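Local structure of uncharacterized protein DUF1470 (Jannaschia sp. CCS1, 3H0N) at residues Gly34-Lys46 against Gln54-Leu66. The protein is of unknown function but may act as a transcription regulator, pairing an ABATE domain with a treble-clef zinc finger. Residues are numbered along the deposited sequence; the frame is centred on the assembly and turned at random.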
loop_
_atom_site.group_PDB
_atom_site.type_symbol
_atom_site.label_atom_id
_atom_site.label_comp_id
_atom_site.label_asym_id
_atom_site.label_seq_id
_atom_site.Cartn_x
_atom_site.Cartn_y
_atom_site.Cartn_z
ATOM N N GLY A 34 6.008 30.643 -6.528
ATOM C CA GLY A 34 5.032 29.678 -6.062
ATOM C C GLY A 34 3.597 30.116 -6.266
ATOM O O GLY A 34 3.310 31.000 -7.068
ATOM N N GLY A 35 2.705 29.477 -5.506
ATOM C CA GLY A 35 1.272 29.527 -5.751
ATOM C C GLY A 35 0.981 28.626 -6.910
ATOM O O GLY A 35 1.856 27.931 -7.415
ATOM N N CYS A 36 -0.283 28.613 -7.336
ATOM C CA CYS A 36 -0.654 27.951 -8.563
ATOM C C CYS A 36 -1.905 28.530 -9.167
ATOM O O CYS A 36 -2.611 29.323 -8.557
ATOM C CB CYS A 36 -0.752 26.443 -8.448
ATOM S SG CYS A 36 -2.172 25.759 -7.689
ATOM N N VAL A 37 -2.119 28.141 -10.407
ATOM C CA VAL A 37 -3.326 28.473 -11.148
ATOM C C VAL A 37 -3.967 27.170 -11.629
ATOM O O VAL A 37 -3.382 26.057 -11.585
ATOM C CB VAL A 37 -2.996 29.404 -12.362
ATOM C CG1 VAL A 37 -2.535 30.777 -11.890
ATOM C CG2 VAL A 37 -1.931 28.770 -13.290
ATOM N N ILE A 38 -5.205 27.269 -12.085
ATOM C CA ILE A 38 -5.931 26.054 -12.451
ATOM C C ILE A 38 -5.219 25.260 -13.549
ATOM O O ILE A 38 -5.272 24.010 -13.563
ATOM C CB ILE A 38 -7.417 26.304 -12.822
ATOM C CG1 ILE A 38 -8.237 25.049 -12.497
ATOM C CG2 ILE A 38 -7.553 26.691 -14.284
ATOM C CD1 ILE A 38 -9.630 24.994 -13.121
ATOM N N GLU A 39 -4.511 25.935 -14.456
ATOM C CA GLU A 39 -3.751 25.208 -15.488
ATOM C C GLU A 39 -2.686 24.254 -14.904
ATOM O O GLU A 39 -2.439 23.166 -15.447
ATOM C CB GLU A 39 -3.070 26.200 -16.445
ATOM C CG GLU A 39 -4.031 26.943 -17.367
ATOM C CD GLU A 39 -4.679 28.188 -16.754
ATOM O OE1 GLU A 39 -4.422 28.542 -15.586
ATOM O OE2 GLU A 39 -5.481 28.829 -17.473
ATOM N N ASP A 40 -2.071 24.655 -13.787
ATOM C CA ASP A 40 -1.098 23.836 -13.094
ATOM C C ASP A 40 -1.772 22.581 -12.569
ATOM O O ASP A 40 -1.196 21.488 -12.605
ATOM C CB ASP A 40 -0.476 24.556 -11.889
ATOM C CG ASP A 40 0.334 25.790 -12.262
ATOM O OD1 ASP A 40 1.057 25.750 -13.272
ATOM O OD2 ASP A 40 0.256 26.783 -11.534
ATOM N N LEU A 41 -3.010 22.730 -12.099
ATOM C CA LEU A 41 -3.745 21.573 -11.600
ATOM C C LEU A 41 -4.187 20.621 -12.712
ATOM O O LEU A 41 -4.140 19.383 -12.539
ATOM C CB LEU A 41 -4.931 22.027 -10.759
ATOM C CG LEU A 41 -4.563 22.939 -9.571
ATOM C CD1 LEU A 41 -5.864 23.293 -8.819
ATOM C CD2 LEU A 41 -3.539 22.262 -8.666
ATOM N N HIS A 42 -4.583 21.153 -13.872
ATOM C CA HIS A 42 -4.902 20.275 -14.988
ATOM C C HIS A 42 -3.714 19.376 -15.382
ATOM O O HIS A 42 -3.883 18.185 -15.662
ATOM C CB HIS A 42 -5.390 21.079 -16.188
ATOM C CG HIS A 42 -6.832 21.477 -16.085
ATOM N ND1 HIS A 42 -7.837 20.751 -16.682
ATOM C CD2 HIS A 42 -7.439 22.503 -15.444
ATOM C CE1 HIS A 42 -9.001 21.325 -16.428
ATOM N NE2 HIS A 42 -8.790 22.381 -15.662
ATOM N N ASP A 43 -2.520 19.928 -15.345
ATOM C CA ASP A 43 -1.359 19.144 -15.718
ATOM C C ASP A 43 -0.909 18.247 -14.566
ATOM O O ASP A 43 -0.510 17.105 -14.807
ATOM C CB ASP A 43 -0.234 20.058 -16.155
ATOM C CG ASP A 43 1.023 19.304 -16.467
ATOM O OD1 ASP A 43 1.000 18.485 -17.401
ATOM O OD2 ASP A 43 2.014 19.516 -15.765
ATOM N N LEU A 44 -0.992 18.751 -13.327
ATOM C CA LEU A 44 -0.677 17.954 -12.152
ATOM C C LEU A 44 -1.470 16.649 -12.046
ATOM O O LEU A 44 -0.927 15.585 -11.712
ATOM C CB LEU A 44 -0.892 18.782 -10.887
ATOM C CG LEU A 44 -0.592 18.098 -9.553
ATOM C CD1 LEU A 44 0.953 17.911 -9.366
ATOM C CD2 LEU A 44 -1.171 18.880 -8.389
ATOM N N LEU A 45 -2.775 16.753 -12.318
ATOM C CA LEU A 45 -3.706 15.659 -12.113
ATOM C C LEU A 45 -4.105 14.974 -13.417
ATOM O O LEU A 45 -5.102 14.266 -13.452
ATOM C CB LEU A 45 -4.981 16.177 -11.428
ATOM C CG LEU A 45 -4.718 16.906 -10.101
ATOM C CD1 LEU A 45 -6.037 17.431 -9.503
ATOM C CD2 LEU A 45 -3.958 16.034 -9.148
ATOM N N LYS A 46 -3.330 15.153 -14.491
ATOM C CA LYS A 46 -3.696 14.634 -15.831
ATOM C C LYS A 46 -3.922 13.120 -15.867
ATOM O O LYS A 46 -4.650 12.618 -16.714
ATOM C CB LYS A 46 -2.613 15.009 -16.850
ATOM C CG LYS A 46 -1.268 14.295 -16.616
ATOM C CD LYS A 46 -0.179 14.789 -17.575
ATOM C CE LYS A 46 1.030 13.847 -17.548
ATOM N N GLN A 54 -13.611 17.717 -13.190
ATOM C CA GLN A 54 -14.259 18.370 -12.084
ATOM C C GLN A 54 -13.485 19.547 -11.478
ATOM O O GLN A 54 -13.993 20.192 -10.562
ATOM C CB GLN A 54 -14.605 17.336 -11.007
ATOM C CG GLN A 54 -15.750 16.424 -11.454
ATOM C CD GLN A 54 -17.113 17.063 -11.461
ATOM O OE1 GLN A 54 -17.412 17.899 -10.580
ATOM N NE2 GLN A 54 -17.965 16.677 -12.431
ATOM N N LEU A 55 -12.318 19.867 -12.037
ATOM C CA LEU A 55 -11.517 20.952 -11.497
ATOM C C LEU A 55 -12.170 22.321 -11.752
ATOM O O LEU A 55 -12.676 22.606 -12.827
ATOM C CB LEU A 55 -10.129 20.945 -12.167
ATOM C CG LEU A 55 -9.077 20.110 -11.470
ATOM C CD1 LEU A 55 -7.800 19.953 -12.392
ATOM C CD2 LEU A 55 -8.705 20.717 -10.120
ATOM N N GLY A 56 -12.072 23.195 -10.757
ATOM C CA GLY A 56 -12.462 24.584 -10.868
ATOM C C GLY A 56 -11.487 25.478 -10.114
ATOM O O GLY A 56 -10.672 24.995 -9.345
ATOM N N ASP A 57 -11.644 26.793 -10.308
ATOM C CA ASP A 57 -10.752 27.760 -9.649
ATOM C C ASP A 57 -10.884 27.670 -8.139
ATOM O O ASP A 57 -9.950 28.022 -7.407
ATOM C CB ASP A 57 -10.990 29.192 -10.104
ATOM C CG ASP A 57 -10.444 29.479 -11.497
ATOM O OD1 ASP A 57 -9.722 28.660 -12.081
ATOM O OD2 ASP A 57 -10.730 30.581 -12.006
ATOM N N ASP A 58 -12.014 27.185 -7.640
ATOM C CA ASP A 58 -12.197 27.007 -6.186
ATOM C C ASP A 58 -11.236 25.986 -5.565
ATOM O O ASP A 58 -10.990 26.012 -4.360
ATOM C CB ASP A 58 -13.630 26.623 -5.855
ATOM C CG ASP A 58 -14.120 25.388 -6.627
ATOM O OD1 ASP A 58 -14.094 25.409 -7.882
ATOM O OD2 ASP A 58 -14.594 24.455 -5.956
ATOM N N HIS A 59 -10.633 25.128 -6.383
ATOM C CA HIS A 59 -9.698 24.141 -5.882
ATOM C C HIS A 59 -8.303 24.672 -5.693
ATOM O O HIS A 59 -7.473 24.037 -5.006
ATOM C CB HIS A 59 -9.647 22.937 -6.828
ATOM C CG HIS A 59 -10.955 22.235 -6.893
ATOM N ND1 HIS A 59 -11.634 22.002 -8.074
ATOM C CD2 HIS A 59 -11.747 21.791 -5.900
ATOM C CE1 HIS A 59 -12.786 21.412 -7.787
ATOM N NE2 HIS A 59 -12.885 21.278 -6.474
ATOM N N VAL A 60 -7.985 25.825 -6.276
ATOM C CA VAL A 60 -6.621 26.338 -6.206
ATOM C C VAL A 60 -6.206 26.560 -4.737
ATOM O O VAL A 60 -5.143 26.071 -4.327
ATOM C CB VAL A 60 -6.491 27.636 -7.004
ATOM C CG1 VAL A 60 -5.160 28.359 -6.668
ATOM C CG2 VAL A 60 -6.620 27.332 -8.512
ATOM N N GLU A 61 -7.052 27.219 -3.929
ATOM C CA GLU A 61 -6.702 27.502 -2.518
ATOM C C GLU A 61 -6.454 26.213 -1.754
ATOM O O GLU A 61 -5.486 26.114 -0.971
ATOM C CB GLU A 61 -7.771 28.337 -1.826
ATOM C CG GLU A 61 -7.426 28.675 -0.375
ATOM C CD GLU A 61 -8.468 29.596 0.280
ATOM O OE1 GLU A 61 -8.502 30.785 -0.081
ATOM O OE2 GLU A 61 -9.248 29.117 1.144
ATOM N N GLY A 62 -7.261 25.188 -2.008
ATOM C CA GLY A 62 -7.085 23.926 -1.336
ATOM C C GLY A 62 -5.772 23.248 -1.694
ATOM O O GLY A 62 -5.095 22.658 -0.832
ATOM N N PHE A 63 -5.398 23.285 -2.980
ATOM C CA PHE A 63 -4.128 22.712 -3.386
ATOM C C PHE A 63 -2.916 23.515 -2.877
ATOM O O PHE A 63 -1.896 22.912 -2.570
ATOM C CB PHE A 63 -4.099 22.485 -4.903
ATOM C CG PHE A 63 -4.750 21.220 -5.311
ATOM C CD1 PHE A 63 -4.052 20.028 -5.271
ATOM C CD2 PHE A 63 -6.062 21.194 -5.691
ATOM C CE1 PHE A 63 -4.679 18.825 -5.646
ATOM C CE2 PHE A 63 -6.668 20.002 -6.065
ATOM C CZ PHE A 63 -5.949 18.833 -6.027
ATOM N N VAL A 64 -3.042 24.831 -2.806
ATOM C CA VAL A 64 -1.957 25.638 -2.200
ATOM C C VAL A 64 -1.758 25.245 -0.735
ATOM O O VAL A 64 -0.615 25.083 -0.280
ATOM C CB VAL A 64 -2.231 27.154 -2.398
ATOM C CG1 VAL A 64 -1.265 28.016 -1.508
ATOM C CG2 VAL A 64 -2.061 27.494 -3.872
ATOM N N GLU A 65 -2.854 25.072 0.008
ATOM C CA GLU A 65 -2.753 24.648 1.393
ATOM C C GLU A 65 -2.191 23.241 1.528
ATOM O O GLU A 65 -1.335 22.970 2.385
ATOM C CB GLU A 65 -4.094 24.747 2.086
ATOM C CG GLU A 65 -4.114 24.292 3.552
ATOM C CD GLU A 65 -3.169 25.029 4.538
ATOM O OE1 GLU A 65 -2.496 26.035 4.190
ATOM O OE2 GLU A 65 -3.124 24.573 5.710
ATOM N N LEU A 66 -2.645 22.339 0.662
ATOM C CA LEU A 66 -2.101 20.969 0.652
ATOM C C LEU A 66 -0.590 21.006 0.410
ATOM O O LEU A 66 0.172 20.328 1.092
ATOM C CB LEU A 66 -2.814 20.107 -0.396
ATOM C CG LEU A 66 -2.299 18.688 -0.517
ATOM C CD1 LEU A 66 -2.357 17.911 0.814
ATOM C CD2 LEU A 66 -3.094 17.957 -1.616
HETATM O O HOH W 1 -6.738 29.719 -11.858
HETATM O O HOH W 2 -11.506 22.879 -15.177
#
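Leu41 packs its two methyls on Phe63. Leu41 CD2 sits over one face of the phenyl ring, 4.2 Å from the Phe63 centroid, as a CH-pi contact. With Leu41 CG anti to the carbonyl carbon (chi1 -57°), the branch reaches Phe63, and both methyls touch it. The other methyl, CD1, rests against Phe63 CD2 and Val60 CG2. Leu45 and Phe63 reach for each other from opposite directions, with Leu45 CD1 3.7 Å from Phe63 CZ, oblique to the ring. Leu55 crosses Leu41 at about a right angle and packs on its CB.

The second CH-pi contact involves His42. Leu55 CD1 stands above the centre of the imidazole, 4.1 Å from the His42 centroid and 12° off the ring normal. Nearer the start of helix 38-44, Ile38 CD1 lies on the backbone of Gly56. Cys36 SG meets Val60 CG1 and Val64 CG2, one turn apart on their helix.

The two helices belong to the ABATE domain. The axes of helix 38-44 and of the 58-66 part of helix 58-78 approach to 9.8 Å, at 70° between their directions. Helix 49-54 lies in the connection between them. Phe63 also touches Leu121 and Val122 of helix 121-138, and Leu45 touches Trp125 there. Cys36 packs on Ile21 of helix 10-22.

No direct hydrogen bond joins the segments; two waters bridge them instead. One accepts from Ile38 N and donates to Asp57 OD1. The other lies at the edge of the His42 ring, in its plane, 2.8 Å from His42 NE2, and donates to Leu55 O.

Each segment also has a side-chain hydrogen bond of its own. Val37, at the N-cap position, gives its N-H to Asp40 OD2 at 3.0 Å. Gly56 N donates to His59 ND1 from a position tilted out of the imidazole plane.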